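Local coordinates for protein DNA polymerase III, beta subunit (Eubacterium rectale, PDB 3T0P) that probably tethers DNA polymerases to DNA and makes synthesis processive, forming half of a ring-shaped, head-to-tail homodimer that encircles the double helix, at residues I139-F144 with S178-E183; T255-N260 with V337-V342; R330-E335 with F357-L362. All coordinates share one frame; numbering follows the deposited sequence. Where two conformers were deposited one is given.

Contact 1: residues I139-F144 with S178-E183; sequences IRQTIF and SIRYIE. With EDO (1,2-ethanediol), chain C.
The side-chain amide of Gln141 lies flat on one face of the Arg180 guanidinium, the two planes 6° apart and Gln141 CD 3.3 Å from Arg180 CZ, over the centre of the group; the Phe144 ring meets Ser178 obliquely and takes Arg140 O at its edge. Here residues around the end of helix 132-140 pack on strand 176-184 of the sheet in the central domain of the beta subunit of DNA polymerase III. The pair illustrates how an amide can stack on a cation without a hydrogen bond: Gln141 OE1 comes within 3.3 Å of Arg180 NE, but the angle is poor. A bend at chi2 (-76°) brings Arg180 CD within 3.3 Å of Gln141 OE1, while NE bonds to the hydroxyl of Tyr359 on the neighbouring strand. An alanine in place of Arg180 would probably leave the Gln141 amide without the group it stacks on and Tyr359 OH without one of its polar partners. Thr142 crosses Arg180 at a slant, its CG2 3.8 Å from Arg180 CG; Thr142 OG1 is hydrogen-bonded to Val138 O and to Glu158 OE1. At the edge of the Arg140 guanidinium, a 1,2-ethanediol molecule, probably from the crystallisation liquor, accepts a hydrogen bond from NH1. Ser178 OG, hydrogen-bonded to Ser145 OG, sits 3.3 Å from Phe144 CZ.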
loop_
_atom_site.group_PDB
_atom_site.type_symbol
_atom_site.label_atom_id
_atom_site.label_comp_id
_atom_site.label_asym_id
_atom_site.label_seq_id
_atom_site.Cartn_x
_atom_site.Cartn_y
_atom_site.Cartn_z
ATOM N N ILE B 139 -8.846 20.994 4.153
ATOM C CA ILE B 139 -8.992 20.278 2.882
ATOM C C ILE B 139 -9.451 18.838 3.213
ATOM O O ILE B 139 -10.370 18.321 2.579
ATOM C CB ILE B 139 -7.667 20.290 2.050
ATOM C CG1 ILE B 139 -7.291 21.711 1.565
ATOM C CG2 ILE B 139 -7.724 19.295 0.879
ATOM C CD1 ILE B 139 -5.735 21.832 1.069
ATOM N N ARG B 140 -8.815 18.201 4.205
ATOM C CA ARG B 140 -9.174 16.825 4.575
ATOM C C ARG B 140 -10.671 16.752 4.981
ATOM O O ARG B 140 -11.374 15.828 4.586
ATOM C CB ARG B 140 -8.281 16.319 5.712
ATOM C CG ARG B 140 -8.430 14.825 6.019
ATOM C CD ARG B 140 -7.524 14.381 7.164
ATOM N NE ARG B 140 -7.838 15.060 8.422
ATOM C CZ ARG B 140 -8.741 14.633 9.304
ATOM N NH1 ARG B 140 -9.418 13.506 9.084
ATOM N NH2 ARG B 140 -8.959 15.314 10.420
ATOM N N GLN B 141 -11.138 17.775 5.680
ATOM C CA GLN B 141 -12.485 17.910 6.223
ATOM C C GLN B 141 -13.555 18.249 5.190
ATOM O O GLN B 141 -14.743 18.236 5.551
ATOM C CB GLN B 141 -12.490 18.985 7.310
ATOM C CG GLN B 141 -11.806 18.529 8.590
ATOM C CD GLN B 141 -11.493 19.677 9.511
ATOM O OE1 GLN B 141 -11.550 20.863 9.146
ATOM N NE2 GLN B 141 -11.150 19.349 10.735
ATOM N N THR B 142 -13.166 18.517 3.916
ATOM C CA THR B 142 -14.135 18.910 2.889
ATOM C C THR B 142 -13.920 18.288 1.507
ATOM O O THR B 142 -14.881 18.209 0.739
ATOM C CB THR B 142 -14.130 20.464 2.693
ATOM O OG1 THR B 142 -12.818 20.886 2.323
ATOM C CG2 THR B 142 -14.573 21.223 3.914
ATOM N N ILE B 143 -12.688 17.943 1.144
ATOM C CA ILE B 143 -12.336 17.477 -0.211
ATOM C C ILE B 143 -13.121 16.242 -0.702
ATOM O O ILE B 143 -13.344 16.111 -1.909
ATOM C CB ILE B 143 -10.803 17.264 -0.375
ATOM C CG1 ILE B 143 -10.348 17.454 -1.845
ATOM C CG2 ILE B 143 -10.307 15.922 0.211
ATOM C CD1 ILE B 143 -10.553 18.813 -2.396
ATOM N N PHE B 144 -13.551 15.363 0.213
ATOM C CA PHE B 144 -14.244 14.130 -0.133
ATOM C C PHE B 144 -15.599 14.353 -0.811
ATOM O O PHE B 144 -16.106 13.406 -1.404
ATOM C CB PHE B 144 -14.445 13.276 1.127
ATOM C CG PHE B 144 -15.328 13.916 2.161
ATOM C CD1 PHE B 144 -16.711 13.851 2.053
ATOM C CD2 PHE B 144 -14.780 14.614 3.230
ATOM C CE1 PHE B 144 -17.535 14.481 2.985
ATOM C CE2 PHE B 144 -15.607 15.250 4.157
ATOM C CZ PHE B 144 -16.977 15.150 4.046
ATOM N N SER B 178 -20.441 19.893 2.422
ATOM C CA SER B 178 -19.480 19.957 3.519
ATOM C C SER B 178 -19.036 21.388 3.672
ATOM O O SER B 178 -18.564 21.985 2.704
ATOM C CB SER B 178 -18.291 19.054 3.258
ATOM O OG SER B 178 -18.733 17.727 3.073
ATOM N N ILE B 179 -19.242 21.958 4.857
ATOM C CA ILE B 179 -18.886 23.346 5.160
ATOM C C ILE B 179 -18.053 23.396 6.427
ATOM O O ILE B 179 -18.484 22.921 7.481
ATOM C CB ILE B 179 -20.127 24.288 5.299
ATOM C CG1 ILE B 179 -21.133 24.093 4.154
ATOM C CG2 ILE B 179 -19.697 25.765 5.415
ATOM C CD1 ILE B 179 -22.516 24.655 4.428
ATOM N N ARG B 180 -16.891 24.033 6.329
ATOM C CA ARG B 180 -16.022 24.285 7.462
ATOM C C ARG B 180 -15.854 25.778 7.664
ATOM O O ARG B 180 -15.781 26.532 6.703
ATOM C CB ARG B 180 -14.680 23.601 7.278
ATOM C CG ARG B 180 -14.702 22.097 7.621
ATOM C CD ARG B 180 -14.706 21.905 9.121
ATOM N NE ARG B 180 -14.832 20.497 9.484
ATOM C CZ ARG B 180 -14.589 20.014 10.697
ATOM N NH1 ARG B 180 -14.193 20.827 11.677
ATOM N NH2 ARG B 180 -14.698 18.711 10.933
ATOM N N TYR B 181 -15.865 26.206 8.922
ATOM C CA TYR B 181 -15.673 27.592 9.329
ATOM C C TYR B 181 -14.403 27.717 10.122
ATOM O O TYR B 181 -14.084 26.840 10.938
ATOM C CB TYR B 181 -16.846 28.099 10.159
ATOM C CG TYR B 181 -18.157 28.136 9.415
ATOM C CD1 TYR B 181 -19.070 27.094 9.523
ATOM C CD2 TYR B 181 -18.531 29.256 8.681
ATOM C CE1 TYR B 181 -20.308 27.143 8.872
ATOM C CE2 TYR B 181 -19.767 29.324 8.037
ATOM C CZ TYR B 181 -20.643 28.253 8.113
ATOM O OH TYR B 181 -21.851 28.305 7.456
ATOM N N ILE B 182 -13.642 28.789 9.844
ATOM C CA ILE B 182 -12.377 29.078 10.516
ATOM C C ILE B 182 -12.412 30.536 10.937
ATOM O O ILE B 182 -12.739 31.397 10.129
ATOM C CB ILE B 182 -11.156 28.744 9.601
ATOM C CG1 ILE B 182 -11.101 27.245 9.235
ATOM C CG2 ILE B 182 -9.818 29.195 10.216
ATOM C CD1 ILE B 182 -10.208 26.942 7.993
ATOM N N GLU B 183 -12.146 30.803 12.217
ATOM C CA GLU B 183 -12.020 32.162 12.748
ATOM C C GLU B 183 -10.532 32.522 12.696
ATOM O O GLU B 183 -9.693 31.783 13.224
ATOM C CB GLU B 183 -12.577 32.275 14.172
ATOM C CG GLU B 183 -12.975 33.691 14.544
ATOM C CD GLU B 183 -13.842 33.801 15.786
ATOM O OE1 GLU B 183 -14.970 33.254 15.782
ATOM O OE2 GLU B 183 -13.406 34.466 16.755
HETATM C C1 EDO C . -9.942 9.514 5.327
HETATM O O1 EDO C . -9.690 8.562 6.371
HETATM C C2 EDO C . -10.401 10.853 5.909
HETATM O O2 EDO C . -9.454 11.346 6.870
#

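Contact 2: residues T255-N260 with V337-V342; sequences TKVRIN and VNLYMV
Residues 255-260 and 337-341 run antiparallel, their short axes at 158°, with Thr255, Val257 and Ile259 in hydrogen-bonded pairs opposite Met341, Leu339 and Val337, and Lys256 and Arg258 in non-hydrogen-bonded pairs opposite Tyr340 and Asn338. They are neighbouring strands of the C-terminal domain, in an antiparallel sheet that continues into the central domain, and show how one pairing can serve two different environments. Six backbone bonds join them, those of the central pair, Val257 N to Leu339 O and Leu339 N to Val257 O, both measuring 2.8 Å. The face carrying Val257 and Leu339 is buried and mostly apolar, Thr255 being the exception, its OG1 hydrogen-bonded to Lys314 O. There Ile259 CG2 touches both Val337 CG2, at 3.7 Å, and Leu339 CD1, while the selenomethionine at Met341, bent at chi2 and chi3, brings its CE to 3.9 Å from Val257 CG2. Met292 of strand 291-297 and Ile316 of strand 316-320 pack against this face from the domain's other sheet. On the opposite face the side chains end in polar groups. Lys256, extended along its whole length, runs beside Tyr340 and points the same way, CG 3.5 Å from ring carbon CE2 and CE 3.3 Å from Tyr340 OH. Arg258 crosses Asn338 with guanidinium and amide planes 67° apart; a bend at chi2 (99°) places its CD 3.1 Å from Asn338 OD1, and NH1 gives the same oxygen a weak hydrogen bond of 3.4 Å.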
loop_
_atom_site.group_PDB
_atom_site.type_symbol
_atom_site.label_atom_id
_atom_site.label_comp_id
_atom_site.label_asym_id
_atom_site.label_seq_id
_atom_site.Cartn_x
_atom_site.Cartn_y
_atom_site.Cartn_z
ATOM N N THR B 255 -36.581 16.966 14.519
ATOM C CA THR B 255 -35.873 15.938 15.282
ATOM C C THR B 255 -34.423 16.354 15.491
ATOM O O THR B 255 -33.759 16.776 14.544
ATOM C CB THR B 255 -35.939 14.574 14.534
ATOM O OG1 THR B 255 -37.282 14.298 14.098
ATOM C CG2 THR B 255 -35.375 13.403 15.359
ATOM N N LYS B 256 -33.923 16.205 16.725
ATOM C CA LYS B 256 -32.527 16.450 17.062
ATOM C C LYS B 256 -31.998 15.215 17.773
ATOM O O LYS B 256 -32.614 14.742 18.728
ATOM C CB LYS B 256 -32.358 17.711 17.922
ATOM C CG LYS B 256 -30.899 18.014 18.256
ATOM C CD LYS B 256 -30.769 19.052 19.340
ATOM C CE LYS B 256 -29.333 19.237 19.747
ATOM N NZ LYS B 256 -29.180 20.398 20.654
ATOM N N VAL B 257 -30.875 14.680 17.299
ATOM C CA VAL B 257 -30.275 13.467 17.862
ATOM C C VAL B 257 -28.864 13.759 18.351
ATOM O O VAL B 257 -28.042 14.278 17.603
ATOM C CB VAL B 257 -30.293 12.289 16.825
ATOM C CG1 VAL B 257 -29.528 11.076 17.328
ATOM C CG2 VAL B 257 -31.726 11.904 16.466
ATOM N N ARG B 258 -28.586 13.409 19.598
ATOM C CA ARG B 258 -27.239 13.494 20.141
ATOM C C ARG B 258 -26.772 12.044 20.193
ATOM O O ARG B 258 -27.463 11.221 20.791
ATOM C CB ARG B 258 -27.235 14.202 21.522
ATOM C CG ARG B 258 -25.842 14.411 22.139
ATOM C CD ARG B 258 -25.312 15.813 21.927
ATOM N NE ARG B 258 -23.906 15.944 22.323
ATOM C CZ ARG B 258 -23.212 17.079 22.293
ATOM N NH1 ARG B 258 -23.785 18.205 21.889
ATOM N NH2 ARG B 258 -21.943 17.098 22.679
ATOM N N ILE B 259 -25.644 11.717 19.510
ATOM C CA ILE B 259 -25.126 10.366 19.413
ATOM C C ILE B 259 -23.605 10.395 19.474
ATOM O O ILE B 259 -22.980 11.332 18.979
ATOM C CB ILE B 259 -25.639 9.724 18.075
ATOM C CG1 ILE B 259 -25.284 8.204 17.933
ATOM C CG2 ILE B 259 -25.213 10.539 16.814
ATOM C CD1 ILE B 259 -26.013 7.503 16.805
ATOM N N ASN B 260 -23.007 9.345 20.037
ATOM C CA ASN B 260 -21.564 9.189 20.084
ATOM C C ASN B 260 -21.058 8.990 18.632
ATOM O O ASN B 260 -21.542 8.112 17.917
ATOM C CB ASN B 260 -21.210 8.012 21.008
ATOM C CG ASN B 260 -19.729 7.725 21.056
ATOM O OD1 ASN B 260 -19.167 7.106 20.163
ATOM N ND2 ASN B 260 -19.056 8.224 22.064
ATOM N N VAL B 337 -21.918 13.992 18.246
ATOM C CA VAL B 337 -22.424 14.815 17.157
ATOM C C VAL B 337 -23.919 15.036 17.345
ATOM O O VAL B 337 -24.591 14.234 17.990
ATOM C CB VAL B 337 -22.108 14.257 15.746
ATOM C CG1 VAL B 337 -20.639 14.481 15.370
ATOM C CG2 VAL B 337 -22.504 12.789 15.613
ATOM N N ASN B 338 -24.421 16.122 16.760
ATOM C CA ASN B 338 -25.823 16.492 16.736
ATOM C C ASN B 338 -26.335 16.318 15.333
ATOM O O ASN B 338 -25.734 16.854 14.392
ATOM C CB ASN B 338 -26.018 17.941 17.176
ATOM C CG ASN B 338 -25.614 18.216 18.579
ATOM O OD1 ASN B 338 -26.138 17.628 19.515
ATOM N ND2 ASN B 338 -24.689 19.141 18.740
ATOM N N LEU B 339 -27.391 15.511 15.174
ATOM C CA LEU B 339 -28.045 15.298 13.883
ATOM C C LEU B 339 -29.378 16.049 13.918
ATOM O O LEU B 339 -30.082 15.948 14.912
ATOM C CB LEU B 339 -28.243 13.805 13.573
ATOM C CG LEU B 339 -27.025 12.872 13.790
ATOM C CD1 LEU B 339 -27.441 11.417 13.677
ATOM C CD2 LEU B 339 -25.879 13.174 12.834
ATOM N N TYR B 340 -29.688 16.851 12.886
ATOM C CA TYR B 340 -30.924 17.626 12.802
ATOM C C TYR B 340 -31.697 17.191 11.593
ATOM O O TYR B 340 -31.148 17.161 10.485
ATOM C CB TYR B 340 -30.638 19.153 12.723
ATOM C CG TYR B 340 -29.933 19.702 13.939
ATOM C CD1 TYR B 340 -28.545 19.682 14.032
ATOM C CD2 TYR B 340 -30.652 20.162 15.030
ATOM C CE1 TYR B 340 -27.890 20.167 15.160
ATOM C CE2 TYR B 340 -30.012 20.651 16.162
ATOM C CZ TYR B 340 -28.630 20.660 16.221
ATOM O OH TYR B 340 -28.010 21.148 17.343
HETATM N N MSE B 341 -32.983 16.872 11.785
HETATM C CA MSE B 341 -33.822 16.414 10.678
HETATM C C MSE B 341 -35.149 17.084 10.698
HETATM O O MSE B 341 -35.637 17.415 11.772
HETATM C CB MSE B 341 -34.043 14.881 10.768
HETATM C CG MSE B 341 -32.943 14.075 10.147
HETATM SE SE MSE B 341 -32.394 12.558 11.239
HETATM C CE MSE B 341 -31.915 13.585 12.922
ATOM N N VAL B 342 -35.799 17.162 9.539
ATOM C CA VAL B 342 -37.180 17.646 9.451
ATOM C C VAL B 342 -38.067 16.455 9.162
ATOM O O VAL B 342 -38.973 16.154 9.945
ATOM C CB VAL B 342 -37.405 18.778 8.417
ATOM C CG1 VAL B 342 -38.888 19.153 8.354
ATOM C CG2 VAL B 342 -36.567 19.997 8.745
#

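Contact 3: residues R330-E335 with F357-L362; sequences RVIDEE and FIYLIL
Ile332, Phe357 and Tyr359 carry this contact, the isoleucine wedging its branches against two aromatic rings that project from the same strand. It is loop-on-sheet packing within the C-terminal domain: residues 330-335 link helix 322-329 to strand 336-341 and lie over strand 357-361, which is itself paired with strand 176-184 of the central domain. The example illustrates how one branched side chain can join an irregular segment to two rings of a strand. Ile332 crosses Phe357 at about a right angle. Its CG1 lies over one face of the ring, offset toward the rim, and CG2 comes to 3.8 Å from Phe357 CZ. With chi1 at -65°, CG1 is anti to the carbonyl carbon and CG2 anti to the backbone N, which makes the two branches diverge; chi2 near 165° carries CD1 on to the second ring. There Ile332 and Tyr359 run past one another pointing opposite ways, with CD1 3.8 Å from Tyr359 CD2 and CG1 3.9 Å from CE2. Farther along the tyrosine, Val331 CG2 comes to its end, 3.6 Å from Tyr359 OH. The hydroxyl of Tyr359 is hydrogen-bonded to the backbone oxygen of Gln141 in the central domain, so the ring that receives the loop is also tied across the domain boundary. Outside the pair, Lys261 NZ bonds the carbonyl oxygens of both Ile332 and Glu334. Phe357 also meets a carboxylate: Glu334 passes it running the other way, with carboxylate and ring planes 70° apart and CD in the ring plane. A negative group at the ring edge, where C-H bonds point outward, is probably favourable, and Glu334 OE1 comes to 3.5 Å from Phe357 CE2.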
loop_
_atom_site.group_PDB
_atom_site.type_symbol
_atom_site.label_atom_id
_atom_site.label_comp_id
_atom_site.label_asym_id
_atom_site.label_seq_id
_atom_site.Cartn_x
_atom_site.Cartn_y
_atom_site.Cartn_z
ATOM N N ARG B 330 -15.697 10.359 9.495
ATOM C CA ARG B 330 -14.228 10.151 9.477
ATOM C C ARG B 330 -13.428 11.440 9.706
ATOM O O ARG B 330 -12.260 11.388 10.096
ATOM C CB ARG B 330 -13.777 9.574 8.132
ATOM C CG ARG B 330 -13.888 8.064 8.060
ATOM C CD ARG B 330 -13.303 7.568 6.764
ATOM N NE ARG B 330 -13.497 6.132 6.606
ATOM C CZ ARG B 330 -13.492 5.507 5.438
ATOM N NH1 ARG B 330 -13.309 6.190 4.310
ATOM N NH2 ARG B 330 -13.687 4.195 5.381
ATOM N N VAL B 331 -14.042 12.611 9.431
ATOM C CA VAL B 331 -13.315 13.887 9.537
ATOM C C VAL B 331 -13.841 14.737 10.672
ATOM O O VAL B 331 -13.449 15.898 10.781
ATOM C CB VAL B 331 -13.274 14.660 8.197
ATOM C CG1 VAL B 331 -12.596 13.812 7.124
ATOM C CG2 VAL B 331 -14.662 15.103 7.743
ATOM N N ILE B 332 -14.692 14.148 11.546
ATOM C CA ILE B 332 -15.224 14.839 12.720
ATOM C C ILE B 332 -14.487 14.290 13.924
ATOM O O ILE B 332 -14.538 13.084 14.186
ATOM C CB ILE B 332 -16.778 14.738 12.850
ATOM C CG1 ILE B 332 -17.466 15.469 11.677
ATOM C CG2 ILE B 332 -17.250 15.268 14.198
ATOM C CD1 ILE B 332 -18.989 15.126 11.506
ATOM N N ASP B 333 -13.787 15.179 14.646
ATOM C CA ASP B 333 -12.955 14.810 15.797
ATOM C C ASP B 333 -13.726 14.727 17.089
ATOM O O ASP B 333 -13.312 14.003 17.993
ATOM C CB ASP B 333 -11.805 15.807 15.949
ATOM C CG ASP B 333 -10.816 15.781 14.782
ATOM O OD1 ASP B 333 -10.633 14.692 14.174
ATOM O OD2 ASP B 333 -10.251 16.857 14.457
ATOM N N GLU B 334 -14.849 15.443 17.170
ATOM C CA GLU B 334 -15.728 15.509 18.328
ATOM C C GLU B 334 -16.194 14.122 18.808
ATOM O O GLU B 334 -16.405 13.226 17.996
ATOM C CB GLU B 334 -16.932 16.393 17.991
ATOM C CG GLU B 334 -16.631 17.884 18.107
ATOM C CD GLU B 334 -15.828 18.585 17.024
ATOM O OE1 GLU B 334 -15.531 17.959 15.981
ATOM O OE2 GLU B 334 -15.525 19.786 17.212
ATOM N N GLU B 335 -16.328 13.949 20.136
ATOM C CA GLU B 335 -16.767 12.686 20.748
ATOM C C GLU B 335 -18.255 12.404 20.435
ATOM O O GLU B 335 -18.653 11.247 20.247
ATOM C CB GLU B 335 -16.531 12.682 22.271
ATOM C CG GLU B 335 -16.441 11.268 22.826
ATOM C CD GLU B 335 -16.308 11.171 24.333
ATOM N N PHE B 357 -18.462 23.463 11.910
ATOM C CA PHE B 357 -18.815 22.751 10.680
ATOM C C PHE B 357 -20.300 22.517 10.512
ATOM O O PHE B 357 -21.066 22.562 11.483
ATOM C CB PHE B 357 -18.096 21.377 10.627
ATOM C CG PHE B 357 -18.462 20.393 11.723
ATOM C CD1 PHE B 357 -19.683 19.712 11.699
ATOM C CD2 PHE B 357 -17.578 20.126 12.761
ATOM C CE1 PHE B 357 -20.028 18.810 12.717
ATOM C CE2 PHE B 357 -17.909 19.204 13.764
ATOM C CZ PHE B 357 -19.135 18.551 13.737
ATOM N N ILE B 358 -20.688 22.219 9.266
ATOM C CA ILE B 358 -22.034 21.783 8.863
ATOM C C ILE B 358 -21.874 20.764 7.759
ATOM O O ILE B 358 -21.311 21.082 6.715
ATOM C CB ILE B 358 -23.035 22.883 8.423
ATOM C CG1 ILE B 358 -23.116 24.064 9.401
ATOM C CG2 ILE B 358 -24.432 22.239 8.211
ATOM C CD1 ILE B 358 -23.958 25.316 8.854
ATOM N N TYR B 359 -22.312 19.536 8.004
ATOM C CA TYR B 359 -22.327 18.491 6.988
ATOM C C TYR B 359 -23.798 18.216 6.671
ATOM O O TYR B 359 -24.569 17.835 7.556
ATOM C CB TYR B 359 -21.550 17.229 7.405
ATOM C CG TYR B 359 -20.071 17.491 7.552
ATOM C CD1 TYR B 359 -19.228 17.486 6.447
ATOM C CD2 TYR B 359 -19.516 17.790 8.794
ATOM C CE1 TYR B 359 -17.875 17.793 6.569
ATOM C CE2 TYR B 359 -18.162 18.077 8.929
ATOM C CZ TYR B 359 -17.351 18.106 7.811
ATOM O OH TYR B 359 -16.009 18.397 7.954
ATOM N N LEU B 360 -24.212 18.563 5.451
ATOM C CA LEU B 360 -25.590 18.361 4.968
ATOM C C LEU B 360 -25.575 17.117 4.106
ATOM O O LEU B 360 -24.740 17.021 3.228
ATOM C CB LEU B 360 -26.069 19.594 4.175
ATOM C CG LEU B 360 -27.498 19.613 3.607
ATOM C CD1 LEU B 360 -27.894 21.014 3.245
ATOM C CD2 LEU B 360 -27.634 18.760 2.319
ATOM N N ILE B 361 -26.439 16.156 4.376
ATOM C CA ILE B 361 -26.509 14.926 3.588
ATOM C C ILE B 361 -27.955 14.756 3.152
ATOM O O ILE B 361 -28.836 14.837 3.988
ATOM C CB ILE B 361 -25.964 13.687 4.395
ATOM C CG1 ILE B 361 -24.484 13.875 4.817
ATOM C CG2 ILE B 361 -26.142 12.384 3.613
ATOM C CD1 ILE B 361 -24.086 13.140 6.088
ATOM N N LEU B 362 -28.202 14.534 1.862
ATOM C CA LEU B 362 -29.555 14.288 1.389
ATOM C C LEU B 362 -29.894 12.829 1.635
ATOM O O LEU B 362 -29.081 11.956 1.353
ATOM C CB LEU B 362 -29.773 14.634 -0.100
ATOM C CG LEU B 362 -29.677 16.094 -0.540
ATOM C CD1 LEU B 362 -29.888 16.211 -2.052
ATOM C CD2 LEU B 362 -30.677 16.971 0.179
#

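Overall arrangement
All three contacts are largely buried and reach one antiparallel sheet that spans the central and C-terminal domains. Contacts 1 and 3 rest on neighbouring strands of it, 176-184 and 357-361, and touch each other, their centres 9 Å apart. In both, residues at or just after the end of a helix pack on the sheet mainly through side chains: polar stacking in contact 1, mostly aliphatic-on-aromatic in contact 3. Contact 2 lies within the sheet, about 20 Å from contact 1 between centres, and depends on main-chain hydrogen bonding, with a partly exposed polar face. It meets contact 3 where Val337 CG1 packs against Ile332 CG2, at 3.7 Å.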